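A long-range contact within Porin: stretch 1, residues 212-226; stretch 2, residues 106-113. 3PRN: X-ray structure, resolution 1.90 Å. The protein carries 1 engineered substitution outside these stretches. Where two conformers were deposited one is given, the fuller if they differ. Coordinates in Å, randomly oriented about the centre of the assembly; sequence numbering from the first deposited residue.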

ATOM      1  N   TRP A 212      12.337  35.600 -10.834  1.00 27.59           N
ATOM      2  CA  TRP A 212      13.034  36.295  -9.777  1.00 27.78           C
ATOM      3  C   TRP A 212      12.515  35.800  -8.439  1.00 27.02           C
ATOM      4  O   TRP A 212      11.278  35.673  -8.296  1.00 27.75           O
ATOM      5  CB  TRP A 212      12.731  37.834  -9.932  1.00 30.70           C
ATOM      6  CG  TRP A 212      13.272  38.580  -8.738  1.00 34.32           C
ATOM      7  CD1 TRP A 212      14.581  38.966  -8.515  1.00 35.56           C
ATOM      8  CD2 TRP A 212      12.546  38.941  -7.546  1.00 34.91           C
ATOM      9  NE1 TRP A 212      14.693  39.551  -7.265  1.00 35.58           N
ATOM     10  CE2 TRP A 212      13.453  39.537  -6.655  1.00 35.71           C
ATOM     11  CE3 TRP A 212      11.213  38.791  -7.154  1.00 35.99           C
ATOM     12  CZ2 TRP A 212      13.058  40.031  -5.412  1.00 35.90           C
ATOM     13  CZ3 TRP A 212      10.828  39.254  -5.905  1.00 36.08           C
ATOM     14  CH2 TRP A 212      11.747  39.879  -5.056  1.00 35.49           C
ATOM     15  N   TYR A 213      13.370  35.548  -7.452  1.00 27.11           N
ATOM     16  CA  TYR A 213      12.877  35.169  -6.140  1.00 26.67           C
ATOM     17  C   TYR A 213      13.511  36.001  -5.014  1.00 27.40           C
ATOM     18  O   TYR A 213      14.725  36.313  -5.063  1.00 27.19           O
ATOM     19  CB  TYR A 213      13.344  33.709  -5.794  1.00 26.97           C
ATOM     20  CG  TYR A 213      12.759  32.723  -6.799  1.00 25.90           C
ATOM     21  CD1 TYR A 213      11.456  32.228  -6.607  1.00 26.66           C
ATOM     22  CD2 TYR A 213      13.471  32.331  -7.874  1.00 25.37           C
ATOM     23  CE1 TYR A 213      10.914  31.355  -7.552  1.00 26.51           C
ATOM     24  CE2 TYR A 213      12.945  31.453  -8.810  1.00 27.35           C
ATOM     25  CZ  TYR A 213      11.647  30.981  -8.648  1.00 26.24           C
ATOM     26  OH  TYR A 213      11.177  30.116  -9.586  1.00 26.80           O
ATOM     27  N   ASP A 214      12.759  36.119  -3.961  1.00 26.61           N
ATOM     28  CA  ASP A 214      13.227  36.535  -2.658  1.00 27.76           C
ATOM     29  C   ASP A 214      13.143  35.230  -1.824  1.00 27.38           C
ATOM     30  O   ASP A 214      12.028  34.728  -1.651  1.00 27.17           O
ATOM     31  CB  ASP A 214      12.332  37.577  -2.048  1.00 30.36           C
ATOM     32  CG  ASP A 214      12.778  37.964  -0.647  1.00 35.41           C
ATOM     33  OD1 ASP A 214      13.323  37.161   0.148  1.00 35.13           O
ATOM     34  OD2 ASP A 214      12.557  39.167  -0.330  1.00 39.15           O
ATOM     35  N   ASN A 215      14.268  34.692  -1.425  1.00 26.81           N
ATOM     36  CA  ASN A 215      14.434  33.440  -0.770  1.00 26.73           C
ATOM     37  C   ASN A 215      14.348  33.516   0.731  1.00 27.05           C
ATOM     38  O   ASN A 215      14.700  32.580   1.422  1.00 26.38           O
ATOM     39  CB  ASN A 215      15.674  32.663  -1.233  1.00 24.75           C
ATOM     40  CG  ASN A 215      15.518  32.212  -2.670  1.00 27.71           C
ATOM     41  OD1 ASN A 215      14.540  31.516  -3.036  1.00 28.98           O
ATOM     42  ND2 ASN A 215      16.484  32.474  -3.551  1.00 23.77           N
ATOM     43  N   GLY A 216      13.782  34.617   1.245  1.00 27.90           N
ATOM     44  CA  GLY A 216      13.569  34.741   2.682  1.00 29.25           C
ATOM     45  C   GLY A 216      14.815  34.554   3.533  1.00 30.22           C
ATOM     46  O   GLY A 216      15.799  35.262   3.291  1.00 30.32           O
ATOM     47  N   LEU A 217      14.818  33.663   4.512  1.00 30.53           N
ATOM     48  CA  LEU A 217      15.970  33.494   5.387  1.00 31.36           C
ATOM     49  C   LEU A 217      17.030  32.590   4.770  1.00 31.66           C
ATOM     50  O   LEU A 217      18.059  32.346   5.407  1.00 31.53           O
ATOM     51  CB  LEU A 217      15.561  32.974   6.777  1.00 32.08           C
ATOM     52  CG  LEU A 217      14.658  33.864   7.631  1.00 34.65           C
ATOM     53  CD1 LEU A 217      14.275  33.230   8.980  1.00 34.26           C
ATOM     54  CD2 LEU A 217      15.276  35.230   7.915  1.00 34.62           C
ATOM     55  N   SER A 218      16.835  32.037   3.568  1.00 30.73           N
ATOM     56  CA  SER A 218      17.865  31.190   3.000  1.00 30.14           C
ATOM     57  C   SER A 218      19.214  31.908   2.849  1.00 31.07           C
ATOM     58  O   SER A 218      19.243  33.112   2.505  1.00 30.83           O
ATOM     59  CB  SER A 218      17.389  30.767   1.601  1.00 29.05           C
ATOM     60  OG  SER A 218      18.453  30.264   0.824  1.00 29.42           O
ATOM     61  N   THR A 219      20.347  31.217   2.921  1.00 30.53           N
ATOM     62  CA  THR A 219      21.614  31.905   2.692  1.00 32.32           C
ATOM     63  C   THR A 219      21.811  32.285   1.241  1.00 31.58           C
ATOM     64  O   THR A 219      22.762  33.059   0.968  1.00 31.93           O
ATOM     65  CB  THR A 219      22.880  31.109   3.096  1.00 36.37           C
ATOM     66  OG1 THR A 219      22.953  29.941   2.249  1.00 38.07           O
ATOM     67  CG2 THR A 219      22.792  30.700   4.569  1.00 36.75           C
ATOM     68  N   ALA A 220      20.949  31.849   0.329  1.00 30.82           N
ATOM     69  CA  ALA A 220      21.178  32.172  -1.076  1.00 30.08           C
ATOM     70  C   ALA A 220      20.881  33.638  -1.367  1.00 30.09           C
ATOM     71  O   ALA A 220      21.462  34.213  -2.277  1.00 29.83           O
ATOM     72  CB  ALA A 220      20.254  31.259  -1.935  1.00 30.84           C
ATOM     73  N   GLY A 221      19.988  34.254  -0.592  1.00 29.72           N
ATOM     74  CA  GLY A 221      19.576  35.635  -0.832  1.00 29.39           C
ATOM     75  C   GLY A 221      18.687  35.665  -2.072  1.00 30.12           C
ATOM     76  O   GLY A 221      18.134  34.615  -2.511  1.00 30.64           O
ATOM     77  N   ASP A 222      18.510  36.802  -2.716  1.00 28.84           N
ATOM     78  CA  ASP A 222      17.716  36.936  -3.907  1.00 28.26           C
ATOM     79  C   ASP A 222      18.324  36.172  -5.074  1.00 27.87           C
ATOM     80  O   ASP A 222      19.525  35.860  -5.108  1.00 26.77           O
ATOM     81  CB  ASP A 222      17.474  38.397  -4.268  1.00 32.45           C
ATOM     82  CG  ASP A 222      16.682  39.116  -3.170  1.00 37.70           C
ATOM     83  OD1 ASP A 222      16.353  38.571  -2.083  1.00 39.40           O
ATOM     84  OD2 ASP A 222      16.362  40.309  -3.410  1.00 41.38           O
ATOM     85  N   GLN A 223      17.457  35.861  -6.036  1.00 26.54           N
ATOM     86  CA  GLN A 223      17.901  34.987  -7.118  1.00 25.75           C
ATOM     87  C   GLN A 223      17.207  35.321  -8.403  1.00 25.88           C
ATOM     88  O   GLN A 223      16.025  35.644  -8.486  1.00 26.25           O
ATOM     89  CB  GLN A 223      17.505  33.541  -6.634  1.00 24.02           C
ATOM     90  CG  GLN A 223      17.637  32.470  -7.715  1.00 22.53           C
ATOM     91  CD  GLN A 223      17.330  31.071  -7.203  1.00 24.82           C
ATOM     92  OE1 GLN A 223      16.742  30.862  -6.147  1.00 23.54           O
ATOM     93  NE2 GLN A 223      17.735  30.051  -7.980  1.00 24.10           N
ATOM     94  N   VAL A 224      17.924  35.126  -9.501  1.00 25.68           N
ATOM     95  CA  VAL A 224      17.297  35.356 -10.802  1.00 25.89           C
ATOM     96  C   VAL A 224      17.661  34.172 -11.680  1.00 25.93           C
ATOM     97  O   VAL A 224      18.797  33.692 -11.647  1.00 26.03           O
ATOM     98  CB  VAL A 224      17.958  36.640 -11.376  0.50 26.79           C
ATOM     99  CG1 VAL A 224      17.710  36.765 -12.864  0.50 27.13           C
ATOM    100  CG2 VAL A 224      17.411  37.842 -10.609  0.50 27.19           C
ATOM    101  N   THR A 225      16.677  33.688 -12.425  1.00 26.27           N
ATOM    102  CA  THR A 225      16.900  32.550 -13.320  1.00 25.97           C
ATOM    103  C   THR A 225      16.341  32.962 -14.692  1.00 26.50           C
ATOM    104  O   THR A 225      15.200  33.423 -14.761  1.00 27.25           O
ATOM    105  CB  THR A 225      16.088  31.304 -12.816  1.00 23.39           C
ATOM    106  OG1 THR A 225      16.660  30.969 -11.546  1.00 23.21           O
ATOM    107  CG2 THR A 225      16.205  30.149 -13.775  1.00 24.05           C
ATOM    108  N   LEU A 226      17.187  32.783 -15.667  1.00 26.89           N
ATOM    109  CA  LEU A 226      16.861  33.028 -17.063  1.00 27.77           C
ATOM    110  C   LEU A 226      16.920  31.684 -17.780  1.00 26.68           C
ATOM    111  O   LEU A 226      17.906  30.944 -17.710  1.00 27.48           O
ATOM    112  CB  LEU A 226      17.853  34.051 -17.654  1.00 30.41           C
ATOM    113  CG  LEU A 226      17.826  34.104 -19.185  1.00 32.83           C
ATOM    114  CD1 LEU A 226      16.550  34.817 -19.600  1.00 33.43           C
ATOM    115  CD2 LEU A 226      19.084  34.832 -19.682  1.00 34.57           C
TER
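Stretch 2, residues 106-113: SFGDAQSS

A segment without regular secondary structure can be held in place by side chains that reach its backbone, and this contact in a porin is a compact example. Stretch 1 is a hairpin: the strand that includes 212-214 pairs with 223-226 through Y213 and Q223, whose backbone N and O atoms bond reciprocally, and the loop between them contains a type II' turn from N215 to S218 and a type I turn from S218 to G221. Stretch 2 opens with a type I turn, S106 to D109, and continues as extended but irregular chain. Its G108 lies nearest T225 (CA to CA 5.4 Å), A110 nearest Y213 (6.6 Å) and S112 nearest N215 (4.9 Å), so it advances from the strand 223-226 toward the loop. The two stretches bury 416 Å² between them.

Strand alternation decides which side chains take part. Y213, Q223 and T225 point toward stretch 2, whereas D214 and V224 point away. Q223 is nearly straight, with chi1 and chi2 both t, and this extension carries its amide to the backbone of stretch 2. There it acts in both senses: NE2 donates to D109 O (3.1 Å), and OE1 accepts from Q111 N (3.1 Å). The same OE1 also receives N215 ND2 at 3.1 Å, while N215 ND2 donates to G221 O at 2.9 Å. N215, in the m rotamer, is thus tied to its own hairpin, with its OD1 left facing stretch 2; a water joins N215 OD1 (2.7 Å) to S112 OG (2.6 Å).

T225, with chi1 m, places OG1 2.7 Å from G108 O, to which it donates. At G108 space is tight: a CB in the ideal position would lie only 2.7 Å from T225 CG2, a clash that glycine avoids. Y213, also m, lays one ring face beneath A110, whose CB stands 3.7 Å from the centroid of the Y213 ring and 16° off its normal, a CH-pi contact. Farther out, a water bridges Y213 OH (2.8 Å) and G108 O (2.7 Å).

At the loop end, S218 adopts t, and its OG donates to Q111 O (2.8 Å) while accepting from A220 N (3.0 Å), so one hydroxyl both braces the turn and holds its partner. A220 CB packs against Q111 CB at 3.7 Å. The side chain of Q111 then folds back, chi1 and chi2 both m, and its NE2 donates to D109 O at 3.0 Å, the same carbonyl that Q223 engages.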

ATOM      1  N   SER A 106      16.841  21.446 -11.497  1.00 21.49           N
ATOM      2  CA  SER A 106      17.447  22.691 -11.918  1.00 22.00           C
ATOM      3  C   SER A 106      17.933  23.453 -10.673  1.00 22.16           C
ATOM      4  O   SER A 106      17.157  23.665  -9.730  1.00 21.55           O
ATOM      5  CB  SER A 106      16.425  23.600 -12.655  1.00 22.02           C
ATOM      6  OG  SER A 106      16.970  24.887 -12.924  1.00 21.27           O
ATOM      7  N   PHE A 107      19.184  23.925 -10.794  1.00 21.77           N
ATOM      8  CA  PHE A 107      19.706  24.853  -9.758  1.00 22.25           C
ATOM      9  C   PHE A 107      18.952  26.180  -9.871  1.00 22.51           C
ATOM     10  O   PHE A 107      18.948  26.967  -8.900  1.00 22.81           O
ATOM     11  CB  PHE A 107      21.209  25.059  -9.970  1.00 20.73           C
ATOM     12  CG  PHE A 107      22.017  23.831  -9.636  1.00 22.17           C
ATOM     13  CD1 PHE A 107      22.065  23.421  -8.285  1.00 23.85           C
ATOM     14  CD2 PHE A 107      22.737  23.130 -10.576  1.00 22.53           C
ATOM     15  CE1 PHE A 107      22.816  22.298  -7.913  1.00 24.39           C
ATOM     16  CE2 PHE A 107      23.486  22.027 -10.185  1.00 23.82           C
ATOM     17  CZ  PHE A 107      23.535  21.617  -8.861  1.00 23.08           C
ATOM     18  N   GLY A 108      18.304  26.439 -10.994  1.00 22.13           N
ATOM     19  CA  GLY A 108      17.553  27.684 -11.158  1.00 21.95           C
ATOM     20  C   GLY A 108      16.193  27.680 -10.478  1.00 22.64           C
ATOM     21  O   GLY A 108      15.501  28.719 -10.522  1.00 22.12           O
ATOM     22  N   ASP A 109      15.791  26.558  -9.843  1.00 22.12           N
ATOM     23  CA  ASP A 109      14.551  26.546  -9.060  1.00 22.65           C
ATOM     24  C   ASP A 109      14.828  27.373  -7.784  1.00 22.55           C
ATOM     25  O   ASP A 109      16.006  27.524  -7.387  1.00 22.51           O
ATOM     26  CB  ASP A 109      14.284  25.100  -8.623  1.00 22.77           C
ATOM     27  CG  ASP A 109      13.592  24.256  -9.686  1.00 22.67           C
ATOM     28  OD1 ASP A 109      13.152  24.750 -10.759  1.00 22.28           O
ATOM     29  OD2 ASP A 109      13.454  23.026  -9.420  1.00 23.37           O
ATOM     30  N   ALA A 110      13.839  27.902  -7.133  1.00 23.18           N
ATOM     31  CA  ALA A 110      13.967  28.702  -5.929  1.00 23.57           C
ATOM     32  C   ALA A 110      14.799  27.992  -4.861  1.00 25.06           C
ATOM     33  O   ALA A 110      14.586  26.801  -4.569  1.00 24.45           O
ATOM     34  CB  ALA A 110      12.583  28.974  -5.374  1.00 23.02           C
ATOM     35  N   GLN A 111      15.710  28.730  -4.221  1.00 25.15           N
ATOM     36  CA  GLN A 111      16.521  28.127  -3.160  1.00 26.70           C
ATOM     37  C   GLN A 111      15.982  28.555  -1.788  1.00 27.42           C
ATOM     38  O   GLN A 111      16.690  29.153  -0.976  1.00 29.50           O
ATOM     39  CB  GLN A 111      17.975  28.620  -3.276  1.00 26.58           C
ATOM     40  CG  GLN A 111      18.583  28.347  -4.639  1.00 25.67           C
ATOM     41  CD  GLN A 111      18.838  26.867  -4.843  1.00 27.47           C
ATOM     42  OE1 GLN A 111      19.578  26.271  -4.064  1.00 28.38           O
ATOM     43  NE2 GLN A 111      18.259  26.233  -5.839  1.00 27.22           N
ATOM     44  N   SER A 112      14.720  28.260  -1.537  1.00 27.41           N
ATOM     45  CA  SER A 112      14.094  28.588  -0.239  1.00 27.00           C
ATOM     46  C   SER A 112      13.408  27.337   0.296  1.00 26.99           C
ATOM     47  O   SER A 112      13.371  26.295  -0.394  1.00 25.64           O
ATOM     48  CB  SER A 112      13.094  29.733  -0.404  1.00 29.27           C
ATOM     49  OG  SER A 112      12.241  29.481  -1.505  1.00 31.66           O
ATOM     50  N   SER A 113      12.965  27.364   1.516  1.00 26.85           N
ATOM     51  CA  SER A 113      12.263  26.284   2.190  1.00 26.00           C
ATOM     52  C   SER A 113      10.795  26.674   2.291  1.00 25.26           C
ATOM     53  O   SER A 113      10.456  27.776   2.738  1.00 25.03           O
ATOM     54  CB  SER A 113      12.685  26.195   3.674  1.00 28.74           C
ATOM     55  OG  SER A 113      13.961  25.583   3.774  1.00 33.61           O
TER
HETATM   56  O   HOH W   1      12.957  29.052 -11.482  1.00 24.02           O
HETATM   57  O   HOH W   2      11.856  31.780  -2.599  1.00 36.48           O
HETATM   58  O   HOH W   3      13.724  30.072   2.582  1.00 29.89           O